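Local coordinates for salmonella plasmid virulence: SpvB (Salmonella typhimurium, PDB 6P0X), which is a secreted virulence toxin that probably ADP-ribosylates actin on arginine through its C-terminal domain and is represented here by its N-terminal domain, at residues R26-A31 against S174-G179; Y113-R116 against F121-L124; E125-N130 against F136-D141; H181-Y186 against A231-Q236. All coordinates share one frame; numbering follows the deposited sequence.

Contact 1 of 4, residues R26-A31 against S174-G179; sequences RGFAPA and SVTPAG
The methyl group of Thr176 sits squarely on the Phe28 ring, and this CH-pi contact is the main interaction between the two segments. Thr176 CG2 lies 3.3 Å from the centroid of the Phe28 ring and 5° off its normal. Its distances to the ring carbons are almost even, running from 3.5 Å to Phe28 CG to 3.7 Å to Phe28 CZ. The two side chains approach from opposite directions. Phe28 reaches out with CG trans to its own backbone N (chi1 -170°), while Thr176 turns CG2 away from its carbonyl carbon and leaves OG1 to face elsewhere.

A looser set of contacts is made at the rim of the ring. Ser174 O lies in the plane of the Phe28 ring at its edge, 3.8 Å from CE2, and Ser174 CB is 4.0 Å from Phe28 CZ.

Among the polar atoms of residues 174-179, Gly179 N bonds to Thr176 O at 3.1 Å and closes a type I turn, while Thr176 OG1 hydrogen-bonds Glu180 and Ser174 OG His147 of strand 146-149. The loop between strands 16-19 and 33-36 is thus laid against the end of strand 165-175 and the turn after it, where Ile182 of strand 181-188 also packs on Phe28.

The chemistry implies a join made by dispersion and shape: the threonine methyl serves the aromatic face while the hydroxyl meets a carboxylate.

Contact 2 of 4, residues Y113-R116 against F121-L124; sequences YQPR and FYRL
Tyr113 N donates to Leu124 O across 2.9 Å, and with an N-H...O angle of 168° the bond is nearly straight at the hydrogen. Seen from the acceptor it is less regular, because the donor is tilted 30° from the carbonyl plane of Leu124. No direct bond runs back: Tyr113 O and Leu124 N stand 4.1 Å apart. A water is placed to bridge these two groups, accepting from Leu124 N at 3.1 Å; its separation of 2.5 Å from Tyr113 O, to which it would donate, is doubtfully short. Leu124 CB stays close to the same carbonyl, 3.7 Å from Tyr113 O.

Nearer the turn, side chains take over from the backbone. Pro115 and Tyr122 come from opposite directions, and the proline edge formed by CG and CD reaches the phenol end of the tyrosine, with Pro115 CG 3.4 Å from Tyr122 OH and Pro115 CD 3.9 Å from Tyr122 CZ. Tyr122 places its ring there by setting CG between its backbone N and carbonyl carbon (chi1 61°). The hydroxyl goes on to hydrogen-bond Glu79, which would help fix how far the ring reaches. Tyr113 directs its own ring away from this pair, toward Trp137 and Phe73.

One direct bond, a probable water bridge and a proline-tyrosine contact beyond them are typical of the loop end of a beta hairpin, here that of strands 107-115 and 123-129, where regular pairing gives way to the connecting loop.

Contact 3 of 4, residues E125-N130 against F136-D141; sequences EYWVGN and FWLLHD
Tyr126 and Trp137 form an offset stack across the beta hairpin of strands 123-129 and 135-140. The Tyr126 ring and the five-membered ring of Trp137 have planes at 24° and centroids 4.6 Å apart. Tyr126 CD1 comes over the indole face toward its rim, 3.3 Å from Trp137 CE2, and Tyr126 CB adds a CH-pi contact above the six-membered ring. Their residues make a non-hydrogen-bonded antiparallel pair; the phenol continues to Asp135, and Trp169 meets Trp137 edge-to-face.

The other face of the sheet carries Glu125, Trp127, Phe136 and Leu138. Trp127 and Phe136 have nearly parallel planes but are slid apart, so the overlap falls to Trp127 CB, which lies over the Phe136 ring 3.7 Å from its centroid. Phe136 sets CG between its backbone N and carbonyl carbon (chi1 56°), bringing its ring nearer Trp127. Leu138 runs alongside Trp127, its CB 3.6 Å from Trp127 NE1.

Four backbone bonds, each 2.9 Å from N to O, pair Glu125 with Leu138 and Trp127 with Phe136. Glu125 OE2 forms a salt bridge with Arg123, while Trp127 NE1 donates a hydrogen bond of 3.0 Å to Glu125 OE1, on that oxygen's anti side and 31° out of the carboxylate plane.

Contact 4 of 4, residues H181-Y186 against A231-Q236; sequences HIYYSY and ATPAVQ
A loop laid against a beta strand brings Thr232 and Pro233, which lie between strands 215-218 and 237-244, onto Tyr183 of strand 181-188. The evidence for a face-on contact is direct: Pro233 CG stands 3.6 Å from the centroid of the Tyr183 ring and 10° off its normal. The proline edge extends from there toward the phenol end, bringing Pro233 CD to 3.5 Å from Tyr183 CZ. Tyr183 projects its ring at the loop with CG opposite its backbone N about the first bond (chi1 174°).

At the tip of the tyrosine the contact becomes polar, through a water. Tyr183 OH donates to this water at 2.5 Å, shorter than usual and doubtful in its exact length, and the water donates in turn to Ala231 O at 2.6 Å. It lies in the plane of the ring, at its edge, whereas the proline occupies a face. Tyr183 OH and Ala231 O are themselves 4.1 Å apart, too far for a direct hydrogen bond. Thr232 CG2 adds an apolar touch beside the hydroxyl, 3.7 Å from Tyr183 OH.

Trp237 of strand 237-244 also touches Tyr183, and Pro233 leans on Tyr226, whose ring stacks with His181. A proline over a tyrosine face is a common form of CH-pi contact; here it holds the loop before strand 237-244 against strand 181-188, in a domain whose regular structure is almost entirely antiparallel strand.

How the contacts relate
From the N terminus, the loop 26-31 comes first, and contact 1 closes the longest loop by joining it to the end of strand 165-175. Nested inside that loop are contacts 2 and 3, two short closures in series. They share strand 123-129 and so tie strands 107-115, 123-129 and 135-140 side by side; Arg123 O and His140 N, 2.9 Å apart, probably bond between them. Contact 4 opens after contact 1 has closed and brings the loop 231-236 back to strand 181-188. It touches contact 1 because strands 165-175 and 181-188 are neighbours, Ser174 O and Ile182 N probably bonding at 2.9 Å. Contacts 2 and 4 remain separate, their centres about 26 Å apart.

Contact 1 of 4, residues R26-A31 against S174-G179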
loop_
_atom_site.group_PDB
_atom_site.type_symbol
_atom_site.label_atom_id
_atom_site.label_comp_id
_atom_site.label_asym_id
_atom_site.label_seq_id
_atom_site.Cartn_x
_atom_site.Cartn_y
_atom_site.Cartn_z
ATOM N N ARG A 26 13.347 -14.107 10.410
ATOM C CA ARG A 26 13.650 -14.891 9.215
ATOM C C ARG A 26 14.013 -14.012 8.022
ATOM O O ARG A 26 13.624 -14.302 6.888
ATOM C CB ARG A 26 12.475 -15.802 8.870
ATOM N N GLY A 27 14.751 -12.934 8.249
ATOM C CA GLY A 27 15.363 -12.173 7.156
ATOM C C GLY A 27 14.444 -11.066 6.634
ATOM O O GLY A 27 14.188 -10.090 7.333
ATOM N N PHE A 28 13.966 -11.234 5.402
ATOM C CA PHE A 28 13.315 -10.164 4.643
ATOM C C PHE A 28 11.888 -9.963 5.140
ATOM O O PHE A 28 10.980 -10.722 4.796
ATOM C CB PHE A 28 13.344 -10.487 3.154
ATOM C CG PHE A 28 12.920 -9.345 2.277
ATOM C CD1 PHE A 28 13.392 -8.064 2.510
ATOM C CD2 PHE A 28 12.068 -9.558 1.204
ATOM C CE1 PHE A 28 13.010 -7.011 1.701
ATOM C CE2 PHE A 28 11.687 -8.511 0.386
ATOM C CZ PHE A 28 12.157 -7.234 0.636
ATOM N N ALA A 29 11.684 -8.915 5.931
ATOM C CA ALA A 29 10.388 -8.605 6.510
ATOM C C ALA A 29 10.052 -7.140 6.285
ATOM O O ALA A 29 10.952 -6.305 6.145
ATOM C CB ALA A 29 10.370 -8.908 8.017
ATOM N N PRO A 30 8.765 -6.800 6.234
ATOM C CA PRO A 30 8.382 -5.388 6.133
ATOM C C PRO A 30 8.855 -4.601 7.343
ATOM O O PRO A 30 8.862 -5.097 8.470
ATOM C CB PRO A 30 6.851 -5.438 6.061
ATOM C CG PRO A 30 6.483 -6.766 6.647
ATOM C CD PRO A 30 7.592 -7.687 6.251
ATOM N N ALA A 31 9.258 -3.360 7.094
ATOM C CA ALA A 31 9.652 -2.419 8.137
ATOM C C ALA A 31 8.588 -1.325 8.181
ATOM O O ALA A 31 8.679 -0.317 7.478
ATOM C CB ALA A 31 11.041 -1.850 7.872
ATOM N N SER A 174 7.902 -6.641 -3.404
ATOM C CA SER A 174 9.330 -6.393 -3.274
ATOM C C SER A 174 10.072 -7.719 -3.287
ATOM O O SER A 174 9.592 -8.709 -2.727
ATOM C CB SER A 174 9.652 -5.634 -1.984
ATOM O OG SER A 174 8.841 -4.482 -1.864
ATOM N N VAL A 175 11.242 -7.735 -3.921
ATOM C CA VAL A 175 12.063 -8.938 -4.004
ATOM C C VAL A 175 13.522 -8.562 -3.786
ATOM O O VAL A 175 13.988 -7.519 -4.262
ATOM C CB VAL A 175 11.875 -9.681 -5.348
ATOM C CG1 VAL A 175 12.481 -8.895 -6.509
ATOM C CG2 VAL A 175 12.477 -11.076 -5.272
ATOM N N THR A 176 14.232 -9.401 -3.035
ATOM C CA THR A 176 15.661 -9.270 -2.806
ATOM C C THR A 176 16.434 -10.034 -3.871
ATOM O O THR A 176 15.866 -10.858 -4.596
ATOM C CB THR A 176 16.025 -9.803 -1.419
ATOM O OG1 THR A 176 15.809 -11.220 -1.374
ATOM C CG2 THR A 176 15.186 -9.127 -0.352
ATOM N N PRO A 177 17.736 -9.769 -4.010
ATOM C CA PRO A 177 18.552 -10.604 -4.906
ATOM C C PRO A 177 18.541 -12.078 -4.540
ATOM O O PRO A 177 18.790 -12.917 -5.414
ATOM C CB PRO A 177 19.957 -10.003 -4.766
ATOM C CG PRO A 177 19.720 -8.589 -4.382
ATOM C CD PRO A 177 18.476 -8.584 -3.537
ATOM N N ALA A 178 18.249 -12.425 -3.288
ATOM C CA ALA A 178 18.233 -13.818 -2.857
ATOM C C ALA A 178 16.904 -14.512 -3.121
ATOM O O ALA A 178 16.776 -15.704 -2.824
ATOM C CB ALA A 178 18.577 -13.915 -1.367
ATOM N N GLY A 179 15.919 -13.808 -3.669
ATOM C CA GLY A 179 14.640 -14.416 -3.978
ATOM C C GLY A 179 13.604 -14.363 -2.879
ATOM O O GLY A 179 12.649 -15.148 -2.912
#

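Contact 2 of 4, residues Y113-R116 against F121-L124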
loop_
_atom_site.group_PDB
_atom_site.type_symbol
_atom_site.label_atom_id
_atom_site.label_comp_id
_atom_site.label_asym_id
_atom_site.label_seq_id
_atom_site.Cartn_x
_atom_site.Cartn_y
_atom_site.Cartn_z
ATOM N N TYR A 113 12.742 7.888 -14.597
ATOM C CA TYR A 113 12.584 9.137 -13.869
ATOM C C TYR A 113 13.630 9.223 -12.769
ATOM O O TYR A 113 14.090 8.203 -12.248
ATOM C CB TYR A 113 11.176 9.271 -13.263
ATOM C CG TYR A 113 10.114 9.658 -14.266
ATOM C CD1 TYR A 113 9.507 8.709 -15.081
ATOM C CD2 TYR A 113 9.723 10.983 -14.401
ATOM C CE1 TYR A 113 8.534 9.076 -16.002
ATOM C CE2 TYR A 113 8.757 11.357 -15.312
ATOM C CZ TYR A 113 8.165 10.404 -16.110
ATOM O OH TYR A 113 7.205 10.793 -17.013
ATOM N N GLN A 114 13.996 10.450 -12.413
ATOM C CA GLN A 114 15.016 10.674 -11.399
ATOM C C GLN A 114 14.693 11.955 -10.655
ATOM O O GLN A 114 13.955 12.806 -11.167
ATOM C CB GLN A 114 16.409 10.747 -12.040
ATOM C CG GLN A 114 16.642 11.981 -12.894
ATOM C CD GLN A 114 17.974 11.941 -13.608
ATOM O OE1 GLN A 114 18.291 10.962 -14.283
ATOM N NE2 GLN A 114 18.761 13.003 -13.468
ATOM N N PRO A 115 15.234 12.142 -9.451
ATOM C CA PRO A 115 14.980 13.386 -8.717
ATOM C C PRO A 115 15.521 14.603 -9.455
ATOM O O PRO A 115 16.617 14.577 -10.021
ATOM C CB PRO A 115 15.701 13.171 -7.381
ATOM C CG PRO A 115 15.831 11.695 -7.251
ATOM C CD PRO A 115 15.973 11.159 -8.638
ATOM N N ARG A 116 14.718 15.670 -9.463
ATOM C CA ARG A 116 15.105 16.896 -10.155
ATOM C C ARG A 116 16.272 17.583 -9.456
ATOM O O ARG A 116 17.222 18.028 -10.108
ATOM C CB ARG A 116 13.906 17.841 -10.248
ATOM C CG ARG A 116 14.234 19.186 -10.868
ATOM C CD ARG A 116 13.012 20.078 -10.919
ATOM N NE ARG A 116 12.168 19.724 -12.053
ATOM C CZ ARG A 116 12.175 20.363 -13.217
ATOM N NH1 ARG A 116 11.372 19.964 -14.194
ATOM N NH2 ARG A 116 12.990 21.391 -13.408
ATOM N N PHE A 121 20.189 7.263 -5.192
ATOM C CA PHE A 121 20.976 6.205 -5.811
ATOM C C PHE A 121 20.042 5.034 -6.132
ATOM O O PHE A 121 20.101 3.962 -5.538
ATOM C CB PHE A 121 22.147 5.769 -4.928
ATOM C CG PHE A 121 23.266 5.129 -5.695
ATOM C CD1 PHE A 121 23.233 3.777 -6.001
ATOM C CD2 PHE A 121 24.344 5.885 -6.129
ATOM C CE1 PHE A 121 24.265 3.186 -6.715
ATOM C CE2 PHE A 121 25.378 5.301 -6.842
ATOM C CZ PHE A 121 25.336 3.948 -7.136
ATOM N N TYR A 122 19.129 5.242 -7.076
ATOM C CA TYR A 122 18.212 4.188 -7.475
ATOM C C TYR A 122 17.944 4.279 -8.971
ATOM O O TYR A 122 18.430 5.180 -9.661
ATOM C CB TYR A 122 16.909 4.255 -6.665
ATOM C CG TYR A 122 16.101 5.534 -6.800
ATOM C CD1 TYR A 122 15.516 5.897 -8.011
ATOM C CD2 TYR A 122 15.869 6.346 -5.698
ATOM C CE1 TYR A 122 14.767 7.052 -8.129
ATOM C CE2 TYR A 122 15.107 7.501 -5.806
ATOM C CZ TYR A 122 14.560 7.847 -7.025
ATOM O OH TYR A 122 13.802 8.993 -7.145
ATOM N N ARG A 123 17.168 3.320 -9.476
ATOM C CA ARG A 123 16.656 3.367 -10.842
ATOM C C ARG A 123 15.140 3.248 -10.771
ATOM O O ARG A 123 14.613 2.202 -10.380
ATOM C CB ARG A 123 17.246 2.269 -11.724
ATOM C CG ARG A 123 16.866 2.473 -13.185
ATOM C CD ARG A 123 17.171 1.284 -14.072
ATOM N NE ARG A 123 16.775 1.556 -15.454
ATOM C CZ ARG A 123 17.494 2.266 -16.320
ATOM N NH1 ARG A 123 18.665 2.781 -15.960
ATOM N NH2 ARG A 123 17.043 2.462 -17.552
ATOM N N LEU A 124 14.443 4.321 -11.129
ATOM C CA LEU A 124 12.988 4.373 -11.085
ATOM C C LEU A 124 12.438 4.471 -12.501
ATOM O O LEU A 124 12.898 5.300 -13.293
ATOM C CB LEU A 124 12.520 5.562 -10.248
ATOM C CG LEU A 124 11.015 5.773 -10.083
ATOM C CD1 LEU A 124 10.382 4.602 -9.344
ATOM C CD2 LEU A 124 10.762 7.080 -9.351
HETATM O O HOH W 1 16.094 6.691 -12.130
#

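Contact 3 of 4, residues E125-N130 against F136-D141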
loop_
_atom_site.group_PDB
_atom_site.type_symbol
_atom_site.label_atom_id
_atom_site.label_comp_id
_atom_site.label_asym_id
_atom_site.label_seq_id
_atom_site.Cartn_x
_atom_site.Cartn_y
_atom_site.Cartn_z
ATOM N N GLU A 125 11.448 3.635 -12.815
ATOM C CA GLU A 125 10.894 3.560 -14.160
ATOM C C GLU A 125 9.376 3.564 -14.116
ATOM O O GLU A 125 8.761 2.960 -13.232
ATOM C CB GLU A 125 11.365 2.304 -14.890
ATOM C CG GLU A 125 12.859 2.202 -15.046
ATOM C CD GLU A 125 13.277 0.870 -15.613
ATOM O OE1 GLU A 125 12.513 -0.102 -15.435
ATOM O OE2 GLU A 125 14.363 0.793 -16.227
ATOM N N TYR A 126 8.786 4.234 -15.097
ATOM C CA TYR A 126 7.349 4.274 -15.307
ATOM C C TYR A 126 7.046 3.418 -16.533
ATOM O O TYR A 126 7.561 3.693 -17.626
ATOM C CB TYR A 126 6.891 5.722 -15.499
ATOM C CG TYR A 126 5.402 5.920 -15.661
ATOM C CD1 TYR A 126 4.494 5.228 -14.870
ATOM C CD2 TYR A 126 4.905 6.819 -16.596
ATOM C CE1 TYR A 126 3.134 5.418 -15.015
ATOM C CE2 TYR A 126 3.545 7.015 -16.747
ATOM C CZ TYR A 126 2.664 6.312 -15.954
ATOM O OH TYR A 126 1.309 6.506 -16.101
ATOM N N TRP A 127 6.248 2.368 -16.340
ATOM C CA TRP A 127 5.916 1.395 -17.374
ATOM C C TRP A 127 4.476 1.611 -17.813
ATOM O O TRP A 127 3.566 1.620 -16.973
ATOM C CB TRP A 127 6.072 -0.041 -16.861
ATOM C CG TRP A 127 7.481 -0.467 -16.563
ATOM C CD1 TRP A 127 8.364 0.142 -15.713
ATOM C CD2 TRP A 127 8.165 -1.606 -17.103
ATOM N NE1 TRP A 127 9.557 -0.544 -15.702
ATOM C CE2 TRP A 127 9.461 -1.620 -16.546
ATOM C CE3 TRP A 127 7.810 -2.611 -18.011
ATOM C CZ2 TRP A 127 10.400 -2.601 -16.862
ATOM C CZ3 TRP A 127 8.744 -3.585 -18.324
ATOM C CH2 TRP A 127 10.026 -3.571 -17.752
ATOM N N VAL A 128 4.271 1.771 -19.120
ATOM C CA VAL A 128 2.939 1.939 -19.691
ATOM C C VAL A 128 2.735 0.871 -20.757
ATOM O O VAL A 128 3.538 0.759 -21.691
ATOM C CB VAL A 128 2.747 3.351 -20.281
ATOM C CG1 VAL A 128 1.338 3.508 -20.850
ATOM C CG2 VAL A 128 3.019 4.412 -19.222
ATOM N N GLY A 129 1.656 0.104 -20.627
ATOM C CA GLY A 129 1.380 -0.953 -21.589
ATOM C C GLY A 129 1.024 -0.374 -22.946
ATOM O O GLY A 129 0.136 0.478 -23.061
ATOM N N ASN A 130 1.710 -0.849 -23.988
ATOM C CA ASN A 130 1.447 -0.365 -25.339
ATOM C C ASN A 130 0.122 -0.867 -25.900
ATOM O O ASN A 130 -0.354 -0.323 -26.903
ATOM C CB ASN A 130 2.596 -0.762 -26.271
ATOM C CG ASN A 130 3.859 0.053 -26.024
ATOM O OD1 ASN A 130 3.795 1.220 -25.634
ATOM N ND2 ASN A 130 5.016 -0.563 -26.254
ATOM N N PHE A 136 2.307 1.341 -14.341
ATOM C CA PHE A 136 2.811 1.038 -13.004
ATOM C C PHE A 136 4.255 1.520 -12.909
ATOM O O PHE A 136 4.821 2.031 -13.879
ATOM C CB PHE A 136 2.691 -0.457 -12.694
ATOM C CG PHE A 136 3.369 -1.345 -13.700
ATOM C CD1 PHE A 136 4.705 -1.687 -13.556
ATOM C CD2 PHE A 136 2.668 -1.846 -14.786
ATOM C CE1 PHE A 136 5.329 -2.510 -14.475
ATOM C CE2 PHE A 136 3.287 -2.666 -15.708
ATOM C CZ PHE A 136 4.620 -2.998 -15.552
ATOM N N TRP A 137 4.853 1.371 -11.727
ATOM C CA TRP A 137 6.216 1.831 -11.500
ATOM C C TRP A 137 7.099 0.685 -11.019
ATOM O O TRP A 137 6.642 -0.226 -10.321
ATOM C CB TRP A 137 6.255 2.986 -10.484
ATOM C CG TRP A 137 5.649 4.256 -11.005
ATOM C CD1 TRP A 137 4.319 4.548 -11.100
ATOM C CD2 TRP A 137 6.347 5.406 -11.507
ATOM N NE1 TRP A 137 4.145 5.805 -11.629
ATOM C CE2 TRP A 137 5.375 6.352 -11.887
ATOM C CE3 TRP A 137 7.699 5.726 -11.672
ATOM C CZ2 TRP A 137 5.710 7.597 -12.420
ATOM C CZ3 TRP A 137 8.030 6.963 -12.200
ATOM C CH2 TRP A 137 7.040 7.882 -12.569
ATOM N N LEU A 138 8.375 0.753 -11.394
ATOM C CA LEU A 138 9.381 -0.228 -10.997
ATOM C C LEU A 138 10.566 0.512 -10.396
ATOM O O LEU A 138 11.142 1.393 -11.043
ATOM C CB LEU A 138 9.833 -1.076 -12.189
ATOM C CG LEU A 138 10.825 -2.200 -11.881
ATOM C CD1 LEU A 138 10.148 -3.335 -11.122
ATOM C CD2 LEU A 138 11.463 -2.714 -13.158
ATOM N N LEU A 139 10.934 0.152 -9.169
ATOM C CA LEU A 139 11.993 0.833 -8.435
ATOM C C LEU A 139 13.075 -0.155 -8.023
ATOM O O LEU A 139 12.790 -1.143 -7.343
ATOM C CB LEU A 139 11.439 1.533 -7.189
ATOM C CG LEU A 139 12.505 2.086 -6.235
ATOM C CD1 LEU A 139 13.314 3.177 -6.916
ATOM C CD2 LEU A 139 11.880 2.607 -4.953
ATOM N N HIS A 140 14.317 0.132 -8.401
ATOM C CA HIS A 140 15.481 -0.622 -7.942
ATOM C C HIS A 140 16.231 0.301 -6.991
ATOM O O HIS A 140 16.965 1.194 -7.432
ATOM C CB HIS A 140 16.352 -1.060 -9.115
ATOM C CG HIS A 140 17.417 -2.042 -8.745
ATOM N ND1 HIS A 140 18.561 -2.217 -9.494
ATOM C CD2 HIS A 140 17.510 -2.909 -7.709
ATOM C CE1 HIS A 140 19.314 -3.146 -8.933
ATOM N NE2 HIS A 140 18.699 -3.583 -7.848
ATOM N N ASP A 141 16.034 0.097 -5.688
ATOM C CA ASP A 141 16.503 1.058 -4.705
ATOM C C ASP A 141 17.981 0.843 -4.377
ATOM O O ASP A 141 18.625 -0.107 -4.831
ATOM C CB ASP A 141 15.631 1.015 -3.442
ATOM C CG ASP A 141 15.726 -0.303 -2.674
ATOM O OD1 ASP A 141 16.687 -1.082 -2.864
ATOM O OD2 ASP A 141 14.812 -0.553 -1.856
#

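Contact 4 of 4, residues H181-Y186 against A231-Q236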
loop_
_atom_site.group_PDB
_atom_site.type_symbol
_atom_site.label_atom_id
_atom_site.label_comp_id
_atom_site.label_asym_id
_atom_site.label_seq_id
_atom_site.Cartn_x
_atom_site.Cartn_y
_atom_site.Cartn_z
ATOM N N HIS A 181 10.506 -12.454 -0.982
ATOM C CA HIS A 181 9.446 -11.574 -1.446
ATOM C C HIS A 181 8.646 -10.991 -0.287
ATOM O O HIS A 181 8.577 -11.561 0.807
ATOM C CB HIS A 181 8.491 -12.313 -2.392
ATOM C CG HIS A 181 9.134 -12.776 -3.661
ATOM N ND1 HIS A 181 8.795 -12.265 -4.896
ATOM C CD2 HIS A 181 10.085 -13.713 -3.890
ATOM C CE1 HIS A 181 9.514 -12.863 -5.829
ATOM N NE2 HIS A 181 10.304 -13.746 -5.245
ATOM N N ILE A 182 8.052 -9.831 -0.553
ATOM C CA ILE A 182 7.006 -9.241 0.276
ATOM C C ILE A 182 5.878 -8.805 -0.650
ATOM O O ILE A 182 6.122 -8.107 -1.641
ATOM C CB ILE A 182 7.512 -8.041 1.097
ATOM C CG1 ILE A 182 8.639 -8.451 2.042
ATOM C CG2 ILE A 182 6.379 -7.440 1.902
ATOM C CD1 ILE A 182 9.249 -7.276 2.769
ATOM N N TYR A 183 4.651 -9.210 -0.329
ATOM C CA TYR A 183 3.482 -8.927 -1.153
ATOM C C TYR A 183 2.459 -8.148 -0.337
ATOM O O TYR A 183 2.052 -8.593 0.742
ATOM C CB TYR A 183 2.874 -10.227 -1.693
ATOM C CG TYR A 183 1.569 -10.054 -2.437
ATOM C CD1 TYR A 183 1.478 -9.203 -3.533
ATOM C CD2 TYR A 183 0.433 -10.760 -2.060
ATOM C CE1 TYR A 183 0.286 -9.047 -4.221
ATOM C CE2 TYR A 183 -0.763 -10.610 -2.740
ATOM C CZ TYR A 183 -0.831 -9.753 -3.821
ATOM O OH TYR A 183 -2.018 -9.601 -4.503
ATOM N N TYR A 184 2.042 -6.997 -0.860
ATOM C CA TYR A 184 1.112 -6.100 -0.185
ATOM C C TYR A 184 -0.263 -6.207 -0.831
ATOM O O TYR A 184 -0.381 -6.135 -2.059
ATOM C CB TYR A 184 1.609 -4.652 -0.247
ATOM C CG TYR A 184 2.957 -4.434 0.404
ATOM C CD1 TYR A 184 4.133 -4.701 -0.287
ATOM C CD2 TYR A 184 3.056 -3.963 1.708
ATOM C CE1 TYR A 184 5.368 -4.503 0.300
ATOM C CE2 TYR A 184 4.291 -3.768 2.305
ATOM C CZ TYR A 184 5.441 -4.039 1.595
ATOM O OH TYR A 184 6.674 -3.846 2.176
ATOM N N SER A 185 -1.295 -6.378 -0.009
ATOM C CA SER A 185 -2.678 -6.414 -0.465
ATOM C C SER A 185 -3.435 -5.215 0.095
ATOM O O SER A 185 -3.249 -4.840 1.257
ATOM C CB SER A 185 -3.380 -7.708 -0.038
ATOM O OG SER A 185 -2.616 -8.853 -0.373
ATOM N N TYR A 186 -4.293 -4.623 -0.730
ATOM C CA TYR A 186 -5.077 -3.466 -0.326
ATOM C C TYR A 186 -6.555 -3.725 -0.580
ATOM O O TYR A 186 -6.929 -4.440 -1.514
ATOM C CB TYR A 186 -4.633 -2.200 -1.068
ATOM C CG TYR A 186 -3.162 -1.880 -0.910
ATOM C CD1 TYR A 186 -2.219 -2.392 -1.795
ATOM C CD2 TYR A 186 -2.713 -1.074 0.129
ATOM C CE1 TYR A 186 -0.873 -2.105 -1.655
ATOM C CE2 TYR A 186 -1.368 -0.780 0.278
ATOM C CZ TYR A 186 -0.453 -1.299 -0.617
ATOM O OH TYR A 186 0.884 -1.009 -0.475
ATOM N N ALA A 231 -1.796 -11.779 -11.608
ATOM C CA ALA A 231 -2.353 -10.673 -10.840
ATOM C C ALA A 231 -2.274 -10.932 -9.343
ATOM O O ALA A 231 -2.214 -9.980 -8.554
ATOM C CB ALA A 231 -3.802 -10.416 -11.257
ATOM N N THR A 232 -2.273 -12.203 -8.930
ATOM C CA THR A 232 -2.134 -12.558 -7.527
ATOM C C THR A 232 -1.133 -13.705 -7.437
ATOM O O THR A 232 -1.288 -14.717 -8.144
ATOM C CB THR A 232 -3.472 -12.968 -6.899
ATOM O OG1 THR A 232 -4.509 -12.098 -7.364
ATOM C CG2 THR A 232 -3.393 -12.879 -5.380
ATOM N N PRO A 233 -0.105 -13.586 -6.596
ATOM C CA PRO A 233 0.887 -14.663 -6.482
ATOM C C PRO A 233 0.272 -15.917 -5.874
ATOM O O PRO A 233 -0.433 -15.854 -4.865
ATOM C CB PRO A 233 1.965 -14.061 -5.571
ATOM C CG PRO A 233 1.262 -12.979 -4.816
ATOM C CD PRO A 233 0.243 -12.422 -5.763
ATOM N N ALA A 234 0.541 -17.060 -6.504
ATOM C CA ALA A 234 0.105 -18.358 -5.991
ATOM C C ALA A 234 1.311 -19.068 -5.380
ATOM O O ALA A 234 1.905 -19.972 -5.969
ATOM C CB ALA A 234 -0.549 -19.184 -7.094
ATOM N N VAL A 235 1.687 -18.631 -4.176
ATOM C CA VAL A 235 2.816 -19.195 -3.444
ATOM C C VAL A 235 2.409 -19.393 -1.988
ATOM O O VAL A 235 1.410 -18.849 -1.516
ATOM C CB VAL A 235 4.077 -18.306 -3.518
ATOM C CG1 VAL A 235 4.435 -17.990 -4.962
ATOM C CG2 VAL A 235 3.872 -17.035 -2.722
ATOM N N GLN A 236 3.213 -20.177 -1.274
ATOM C CA GLN A 236 2.996 -20.421 0.146
ATOM C C GLN A 236 3.741 -19.369 0.959
ATOM O O GLN A 236 4.972 -19.277 0.888
ATOM C CB GLN A 236 3.463 -21.824 0.531
ATOM C CG GLN A 236 3.495 -22.074 2.031
ATOM C CD GLN A 236 4.110 -23.416 2.383
ATOM O OE1 GLN A 236 4.478 -24.193 1.501
ATOM N NE2 GLN A 236 4.228 -23.693 3.678
HETATM O O HOH W 2 -2.152 -8.260 -6.583
#